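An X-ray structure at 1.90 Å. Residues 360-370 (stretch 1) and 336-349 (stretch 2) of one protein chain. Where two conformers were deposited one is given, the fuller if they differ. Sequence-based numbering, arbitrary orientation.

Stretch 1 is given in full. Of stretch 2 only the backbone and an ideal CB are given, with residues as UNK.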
ATOM      1  N   GLN A 360      -1.977   1.037 -33.672  1.00 29.57           N
ATOM      2  CA  GLN A 360      -2.744   0.694 -32.495  1.00 30.35           C
ATOM      3  C   GLN A 360      -2.693   1.771 -31.396  1.00 28.81           C
ATOM      4  O   GLN A 360      -3.680   1.956 -30.671  1.00 28.75           O
ATOM      5  CB  GLN A 360      -2.295  -0.669 -31.963  1.00 33.39           C
ATOM      6  CG  GLN A 360      -2.631  -1.841 -32.896  1.00 55.66           C
ATOM      7  CD  GLN A 360      -4.026  -1.736 -33.520  1.00 35.87           C
ATOM      8  OE1 GLN A 360      -5.046  -1.737 -32.817  1.00 55.98           O
ATOM      9  NE2 GLN A 360      -4.071  -1.622 -34.840  1.00 55.87           N
ATOM     10  N   LEU A 361      -1.564   2.466 -31.245  1.00 27.44           N
ATOM     11  CA  LEU A 361      -1.535   3.615 -30.292  1.00 26.73           C
ATOM     12  C   LEU A 361      -2.494   4.728 -30.749  1.00 25.94           C
ATOM     13  O   LEU A 361      -3.177   5.343 -29.953  1.00 26.25           O
ATOM     14  CB  LEU A 361      -0.106   4.183 -30.118  1.00 26.94           C
ATOM     15  CG  LEU A 361       0.749   3.240 -29.240  1.00 27.65           C
ATOM     16  CD1 LEU A 361       2.206   3.568 -29.382  1.00 29.09           C
ATOM     17  CD2 LEU A 361       0.325   3.320 -27.722  1.00 27.58           C
ATOM     18  N   ARG A 362      -2.585   4.943 -32.048  1.00 27.70           N
ATOM     19  CA  ARG A 362      -3.578   5.915 -32.560  1.00 28.67           C
ATOM     20  C   ARG A 362      -4.997   5.466 -32.261  1.00 28.47           C
ATOM     21  O   ARG A 362      -5.825   6.246 -31.774  1.00 27.61           O
ATOM     22  CB  ARG A 362      -3.389   6.142 -34.070  1.00 31.03           C
ATOM     23  CG  ARG A 362      -2.051   6.804 -34.429  1.00 38.68           C
ATOM     24  CD  ARG A 362      -1.908   6.983 -35.972  1.00 36.34           C
ATOM     25  NE  ARG A 362      -3.061   7.722 -36.514  1.00 40.92           N
ATOM     26  CZ  ARG A 362      -3.145   9.055 -36.570  1.00 38.84           C
ATOM     27  NH1 ARG A 362      -2.133   9.813 -36.138  1.00 41.51           N
ATOM     28  NH2 ARG A 362      -4.240   9.636 -37.067  1.00 41.95           N
ATOM     29  N   ALA A 363      -5.284   4.203 -32.555  1.00 30.82           N
ATOM     30  CA  ALA A 363      -6.613   3.649 -32.291  1.00 32.19           C
ATOM     31  C   ALA A 363      -6.988   3.679 -30.814  1.00 31.41           C
ATOM     32  O   ALA A 363      -8.139   4.001 -30.465  1.00 31.20           O
ATOM     33  CB  ALA A 363      -6.727   2.210 -32.853  1.00 32.65           C
ATOM     34  N   LEU A 364      -6.032   3.337 -29.942  1.00 30.58           N
ATOM     35  CA  LEU A 364      -6.283   3.388 -28.504  1.00 32.93           C
ATOM     36  C   LEU A 364      -6.625   4.786 -28.016  1.00 31.21           C
ATOM     37  O   LEU A 364      -7.500   4.958 -27.168  1.00 30.89           O
ATOM     38  CB  LEU A 364      -5.076   2.891 -27.717  1.00 36.20           C
ATOM     39  CG  LEU A 364      -5.069   1.485 -27.166  1.00 51.71           C
ATOM     40  CD1 LEU A 364      -3.753   1.315 -26.446  1.00 38.89           C
ATOM     41  CD2 LEU A 364      -6.231   1.257 -26.188  1.00 39.11           C
ATOM     42  N   ALA A 365      -5.937   5.777 -28.568  1.00 29.68           N
ATOM     43  CA  ALA A 365      -6.153   7.169 -28.203  1.00 28.68           C
ATOM     44  C   ALA A 365      -7.546   7.596 -28.640  1.00 31.91           C
ATOM     45  O   ALA A 365      -8.281   8.223 -27.878  1.00 32.92           O
ATOM     46  CB  ALA A 365      -5.074   8.084 -28.891  1.00 26.10           C
ATOM     47  N   ILE A 366      -7.900   7.237 -29.867  1.00 33.63           N
ATOM     48  CA  ILE A 366      -9.199   7.616 -30.416  1.00 37.78           C
ATOM     49  C   ILE A 366     -10.357   6.968 -29.656  1.00 40.01           C
ATOM     50  O   ILE A 366     -11.316   7.655 -29.307  1.00 40.03           O
ATOM     51  CB  ILE A 366      -9.213   7.419 -31.958  1.00 39.15           C
ATOM     52  CG1 ILE A 366      -8.254   8.454 -32.586  1.00 44.48           C
ATOM     53  CG2 ILE A 366     -10.630   7.531 -32.501  1.00 45.40           C
ATOM     54  CD1 ILE A 366      -7.675   8.072 -33.980  1.00 41.61           C
ATOM     55  N   ARG A 367     -10.241   5.671 -29.352  1.00 42.25           N
ATOM     56  CA  ARG A 367     -11.203   5.025 -28.451  0.50 44.08           C
ATOM     57  C   ARG A 367     -11.272   5.736 -27.082  1.00 44.77           C
ATOM     58  O   ARG A 367     -12.372   5.983 -26.595  1.00 45.97           O
ATOM     59  CB  ARG A 367     -10.909   3.520 -28.263  0.50 44.92           C
ATOM     60  CG  ARG A 367     -10.875   2.704 -29.556  0.50 51.35           C
ATOM     61  CD  ARG A 367     -11.347   1.255 -29.344  0.50 46.07           C
ATOM     62  NE  ARG A 367     -10.702   0.305 -30.249  0.50 51.14           N
ATOM     63  CZ  ARG A 367     -10.737   0.374 -31.576  0.50 46.18           C
ATOM     64  NH1 ARG A 367     -11.376   1.362 -32.183  0.50 51.05           N
ATOM     65  NH2 ARG A 367     -10.112  -0.548 -32.297  0.50 51.05           N
ATOM     66  N   SER A 368     -10.118   6.054 -26.474  1.00 44.72           N
ATOM     67  CA  SER A 368     -10.058   6.664 -25.131  1.00 45.69           C
ATOM     68  C   SER A 368     -10.713   8.063 -25.017  1.00 46.23           C
ATOM     69  O   SER A 368     -11.276   8.423 -23.965  1.00 46.67           O
ATOM     70  CB  SER A 368      -8.609   6.795 -24.659  1.00 46.84           C
ATOM     71  OG  SER A 368      -7.978   5.532 -24.501  1.00 63.74           O
ATOM     72  N   THR A 369     -10.608   8.844 -26.083  1.00 45.32           N
ATOM     73  CA  THR A 369     -10.931  10.267 -26.022  1.00 46.83           C
ATOM     74  C   THR A 369     -12.101  10.631 -26.934  1.00 49.82           C
ATOM     75  O   THR A 369     -12.768  11.631 -26.695  1.00 49.39           O
ATOM     76  CB  THR A 369      -9.706  11.129 -26.433  1.00 45.16           C
ATOM     77  OG1 THR A 369      -9.508  11.010 -27.843  1.00 37.23           O
ATOM     78  CG2 THR A 369      -8.442  10.666 -25.731  1.00 39.08           C
ATOM     79  N   GLU A 370     -12.320   9.806 -27.969  1.00 53.01           N
ATOM     80  CA  GLU A 370     -13.173  10.109 -29.156  1.00 56.40           C
ATOM     81  C   GLU A 370     -13.164  11.559 -29.628  1.00 57.95           C
ATOM     82  O   GLU A 370     -12.149  12.054 -30.129  1.00 58.99           O
ATOM     83  CB  GLU A 370     -14.600   9.602 -28.959  1.00 58.10           C
ATOM     84  CG  GLU A 370     -14.745   8.126 -29.265  1.00 74.39           C
ATOM     85  CD  GLU A 370     -15.361   7.363 -28.110  1.00 60.86           C
ATOM     86  OE1 GLU A 370     -15.444   7.942 -26.988  1.00 74.61           O
ATOM     87  OE2 GLU A 370     -15.745   6.182 -28.328  1.00 74.65           O
ATOM     88  N   UNK A 336     -11.028  21.254 -25.848  1.00 28.57           N
ATOM     89  CA  UNK A 336      -9.765  20.830 -25.212  1.00 28.74           C
ATOM     90  C   UNK A 336      -9.439  19.374 -25.570  1.00 27.36           C
ATOM     91  O   UNK A 336      -8.287  19.053 -25.869  1.00 27.03           O
ATOM     92  CB  UNK A 336      -9.850  20.989 -23.693  1.00 28.74           C
ATOM     93  N   UNK A 337     -10.460  18.513 -25.566  1.00 27.23           N
ATOM     94  CA  UNK A 337     -10.271  17.075 -25.894  1.00 26.86           C
ATOM     95  C   UNK A 337      -9.744  16.968 -27.327  1.00 28.29           C
ATOM     96  O   UNK A 337      -8.774  16.243 -27.623  1.00 28.13           O
ATOM     97  CB  UNK A 337     -11.576  16.291 -25.742  1.00 26.86           C
ATOM     98  N   UNK A 338     -10.367  17.723 -28.236  1.00 27.69           N
ATOM     99  CA  UNK A 338      -9.963  17.707 -29.641  0.50 28.20           C
ATOM    100  C   UNK A 338      -8.507  18.123 -29.817  1.00 28.95           C
ATOM    101  O   UNK A 338      -7.738  17.455 -30.536  1.00 28.99           O
ATOM    102  CB  UNK A 338     -10.868  18.629 -30.460  0.50 28.20           C
ATOM    103  N   UNK A 339      -8.138  19.234 -29.178  1.00 30.05           N
ATOM    104  CA  UNK A 339      -6.798  19.810 -29.252  1.00 31.49           C
ATOM    105  C   UNK A 339      -5.757  18.809 -28.730  1.00 29.24           C
ATOM    106  O   UNK A 339      -4.700  18.582 -29.353  1.00 27.31           O
ATOM    107  CB  UNK A 339      -6.733  21.115 -28.455  1.00 31.49           C
ATOM    108  N   UNK A 340      -6.042  18.260 -27.559  1.00 28.05           N
ATOM    109  CA  UNK A 340      -5.138  17.295 -26.911  1.00 27.52           C
ATOM    110  C   UNK A 340      -5.006  15.984 -27.678  1.00 27.25           C
ATOM    111  O   UNK A 340      -3.918  15.367 -27.693  1.00 26.35           O
ATOM    112  CB  UNK A 340      -5.629  16.998 -25.493  1.00 27.52           C
ATOM    113  N   UNK A 341      -6.110  15.548 -28.286  1.00 26.53           N
ATOM    114  CA  UNK A 341      -6.062  14.329 -29.072  1.00 27.97           C
ATOM    115  C   UNK A 341      -5.144  14.539 -30.292  1.00 28.11           C
ATOM    116  O   UNK A 341      -4.235  13.754 -30.590  1.00 25.25           O
ATOM    117  CB  UNK A 341      -7.469  13.917 -29.509  1.00 27.97           C
ATOM    118  N   UNK A 342      -5.336  15.676 -30.956  1.00 28.16           N
ATOM    119  CA  UNK A 342      -4.498  16.003 -32.091  1.00 28.71           C
ATOM    120  C   UNK A 342      -2.990  16.110 -31.734  1.00 27.26           C
ATOM    121  O   UNK A 342      -2.127  15.553 -32.455  1.00 26.93           O
ATOM    122  CB  UNK A 342      -4.982  17.320 -32.702  1.00 28.71           C
ATOM    123  N   UNK A 343      -2.663  16.810 -30.645  1.00 26.35           N
ATOM    124  CA  UNK A 343      -1.271  16.980 -30.273  1.00 28.21           C
ATOM    125  C   UNK A 343      -0.659  15.669 -29.741  1.00 28.01           C
ATOM    126  O   UNK A 343       0.496  15.342 -30.054  1.00 27.77           O
ATOM    127  CB  UNK A 343      -1.148  18.086 -29.223  1.00 28.21           C
ATOM    128  N   UNK A 344      -1.438  14.893 -28.989  1.00 27.63           N
ATOM    129  CA  UNK A 344      -0.932  13.580 -28.503  1.00 27.66           C
ATOM    130  C   UNK A 344      -0.583  12.661 -29.662  1.00 28.54           C
ATOM    131  O   UNK A 344       0.488  12.057 -29.681  1.00 28.28           O
ATOM    132  CB  UNK A 344      -1.968  12.899 -27.607  1.00 27.66           C
ATOM    133  N   UNK A 345      -1.471  12.562 -30.649  1.00 28.59           N
ATOM    134  CA  UNK A 345      -1.188  11.719 -31.808  1.00 30.32           C
ATOM    135  C   UNK A 345       0.048  12.170 -32.578  1.00 31.03           C
ATOM    136  O   UNK A 345       0.855  11.334 -33.017  1.00 30.26           O
ATOM    137  CB  UNK A 345      -2.397  11.704 -32.746  1.00 30.32           C
ATOM    138  N   UNK A 346       0.207  13.496 -32.706  1.00 31.96           N
ATOM    139  CA  UNK A 346       1.334  14.082 -33.453  1.00 32.50           C
ATOM    140  C   UNK A 346       2.667  13.683 -32.854  1.00 32.28           C
ATOM    141  O   UNK A 346       3.636  13.457 -33.580  1.00 31.43           O
ATOM    142  CB  UNK A 346       1.222  15.608 -33.484  1.00 32.50           C
ATOM    143  N   UNK A 347       2.709  13.582 -31.523  1.00 31.89           N
ATOM    144  CA  UNK A 347       3.899  13.094 -30.831  1.00 32.62           C
ATOM    145  C   UNK A 347       4.416  11.728 -31.296  1.00 32.86           C
ATOM    146  O   UNK A 347       5.620  11.503 -31.290  1.00 33.84           O
ATOM    147  CB  UNK A 347       3.602  13.022 -29.332  1.00 32.62           C
ATOM    148  N   UNK A 348       3.534  10.848 -31.738  1.00 32.33           N
ATOM    149  CA  UNK A 348       3.957   9.550 -32.277  1.00 34.09           C
ATOM    150  C   UNK A 348       4.741   9.604 -33.597  1.00 35.64           C
ATOM    151  O   UNK A 348       5.431   8.643 -33.944  1.00 35.73           O
ATOM    152  CB  UNK A 348       2.718   8.676 -32.482  1.00 34.09           C
ATOM    153  N   UNK A 349       4.621  10.708 -34.328  1.00 36.13           N
ATOM    154  CA  UNK A 349       5.327  10.849 -35.604  1.00 38.47           C
ATOM    155  C   UNK A 349       6.734  11.355 -35.397  1.00 38.89           C
ATOM    156  O   UNK A 349       7.485  11.507 -36.362  1.00 37.98           O
ATOM    157  CB  UNK A 349       4.569  11.793 -36.539  1.00 38.47           C
TER

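The two helices run nearly antiparallel, their axes inclined at 166° and 10.3 Å apart at closest approach, so 337 lies beside T369 and 345 beside R362.

Stretch 1 places no demand on 336, which holds R336. At 337 the CA-to-CB bond points toward stretch 1, and the ideal CB lies 4.9 Å from T369 O. A medium-sized aliphatic residue could cover the end of the facing helix. I337 does so, its CG2 3.5 Å from T369 O and 4.1 Å from T369 CB.

Position 338 points away, and 339 and 340 are out of reach. Stretch 1 sets little restriction on them, and they hold S338, Q339 and L340.

At 341 the ideal CB points toward stretch 1 and sits 3.9 Å from T369 OG1, a hydroxyl that can give or take a hydrogen bond. Too little room remains for a long side chain pointing straight at it, so serine, threonine or perhaps cysteine would fit. T341 takes the place in the m rotamer. Its OG1 donates to I337 O of its own helix (2.8 Å), and T341 OG1 lies 2.9 Å from T369 OG1, a contact within hydrogen-bonding distance.

Stretch 1 places no demand on 342 and 343, which hold E342 and S343. At 344 helical angles would admit most residues, but an ideal CB would lie 3.1 Å from L340 O, a crowded fit that favours the deposited G344.

Position 345 points toward stretch 1 where A365, with its small side chain, leaves a hollow between R362 and I366. The ideal CB is 3.9 Å from R362 NH1. Leucine or methionine could fill the hollow, and a long acidic residue might seek the guanidinium. L345 fills it: CD2 packs 3.7 Å from R362 CA and 3.8 Å from A365 CB, while CD1 lies over one face of the R362 guanidinium and 4.3 Å from I366 CD1.

Position 346 points away and 347 is out of reach, so stretch 1 sets no demand on either; they hold A346 and H347. At 348 the bond points toward stretch 1, with the ideal CB 5.5 Å from R362 CG, a gap suited to a long aliphatic chain. L348 spans it, CD1 meeting L361 CB at 3.8 Å and R362 CG at 4.0 Å. Position 349 points sideways near a positive charge, which suits an acid or amide. D349 answers through a water that donates to D349 OD1 (water O to OD1, 3.2 Å) and accepts from R362 NH1 (NH1 to water O, 2.8 Å).

Stretch 2 336-349: RISQLTESGLAHLD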
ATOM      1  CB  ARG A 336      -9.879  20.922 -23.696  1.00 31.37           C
ATOM      2  CG  ARG A 336      -9.815  22.324 -23.152  1.00 43.80           C
ATOM      3  CD  ARG A 336      -9.675  22.225 -21.656  1.00 37.54           C
ATOM      4  NE  ARG A 336      -9.764  23.509 -20.983  1.00 42.58           N
ATOM      5  CZ  ARG A 336      -9.183  23.745 -19.808  1.00 40.78           C
ATOM      6  NH1 ARG A 336      -8.474  22.782 -19.187  1.00 41.81           N
ATOM      7  NH2 ARG A 336      -9.323  24.938 -19.248  1.00 42.57           N
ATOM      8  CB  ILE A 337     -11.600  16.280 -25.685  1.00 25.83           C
ATOM      9  CG1 ILE A 337     -11.973  16.208 -24.187  1.00 25.03           C
ATOM     10  CG2 ILE A 337     -11.542  14.845 -26.301  1.00 26.13           C
ATOM     11  CD1 ILE A 337     -13.384  15.677 -23.956  1.00 26.00           C
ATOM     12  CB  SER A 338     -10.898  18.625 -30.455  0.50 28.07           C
ATOM     13  OG  SER A 338     -12.139  17.975 -30.616  0.50 28.24           O
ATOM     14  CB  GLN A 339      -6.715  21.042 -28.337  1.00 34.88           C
ATOM     15  CG  GLN A 339      -7.286  22.347 -28.832  1.00 64.23           C
ATOM     16  CD  GLN A 339      -6.977  23.484 -27.844  1.00 39.82           C
ATOM     17  OE1 GLN A 339      -7.661  23.657 -26.819  1.00 64.49           O
ATOM     18  NE2 GLN A 339      -5.934  24.253 -28.146  1.00 64.60           N
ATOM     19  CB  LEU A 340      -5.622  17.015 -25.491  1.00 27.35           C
ATOM     20  CG  LEU A 340      -5.381  18.130 -24.465  1.00 30.50           C
ATOM     21  CD1 LEU A 340      -6.221  17.905 -23.214  1.00 28.21           C
ATOM     22  CD2 LEU A 340      -3.913  18.196 -24.153  1.00 29.27           C
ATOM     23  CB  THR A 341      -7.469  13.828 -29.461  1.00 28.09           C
ATOM     24  OG1 THR A 341      -8.198  13.535 -28.260  1.00 29.29           O
ATOM     25  CG2 THR A 341      -7.352  12.555 -30.278  1.00 30.58           C
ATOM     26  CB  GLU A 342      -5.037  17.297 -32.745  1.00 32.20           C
ATOM     27  CG  GLU A 342      -4.348  17.684 -34.045  1.00 62.21           C
ATOM     28  CD  GLU A 342      -4.844  19.025 -34.604  1.00 37.84           C
ATOM     29  OE1 GLU A 342      -5.892  19.532 -34.117  1.00 63.01           O
ATOM     30  OE2 GLU A 342      -4.184  19.567 -35.528  1.00 62.84           O
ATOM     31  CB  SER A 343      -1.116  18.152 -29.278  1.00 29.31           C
ATOM     32  OG  SER A 343      -1.869  17.884 -28.098  1.00 33.97           O
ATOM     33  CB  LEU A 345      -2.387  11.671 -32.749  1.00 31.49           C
ATOM     34  CG  LEU A 345      -3.649  10.989 -32.238  1.00 28.37           C
ATOM     35  CD1 LEU A 345      -4.736  11.162 -33.277  1.00 32.95           C
ATOM     36  CD2 LEU A 345      -3.364   9.516 -31.989  1.00 32.98           C
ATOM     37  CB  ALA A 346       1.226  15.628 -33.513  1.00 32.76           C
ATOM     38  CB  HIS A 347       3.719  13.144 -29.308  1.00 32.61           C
ATOM     39  CG  HIS A 347       3.775  14.529 -28.760  1.00 35.07           C
ATOM     40  ND1 HIS A 347       4.940  15.267 -28.731  1.00 33.48           N
ATOM     41  CD2 HIS A 347       2.820  15.310 -28.204  1.00 34.26           C
ATOM     42  CE1 HIS A 347       4.699  16.447 -28.190  1.00 35.35           C
ATOM     43  NE2 HIS A 347       3.419  16.500 -27.857  1.00 34.61           N
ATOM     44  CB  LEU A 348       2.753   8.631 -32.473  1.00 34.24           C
ATOM     45  CG  LEU A 348       1.923   8.344 -31.238  1.00 35.72           C
ATOM     46  CD1 LEU A 348       0.697   7.523 -31.672  1.00 35.26           C
ATOM     47  CD2 LEU A 348       2.772   7.604 -30.203  1.00 34.91           C
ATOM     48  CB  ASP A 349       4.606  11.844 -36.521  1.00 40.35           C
ATOM     49  CG  ASP A 349       3.162  11.484 -36.762  1.00 56.21           C
ATOM     50  OD1 ASP A 349       2.860  10.283 -36.891  1.00 42.62           O
ATOM     51  OD2 ASP A 349       2.321  12.414 -36.819  1.00 43.25           O
TER
HETATM   52  O   HOH W   1       0.399   9.415 -35.095  1.00 48.85           O
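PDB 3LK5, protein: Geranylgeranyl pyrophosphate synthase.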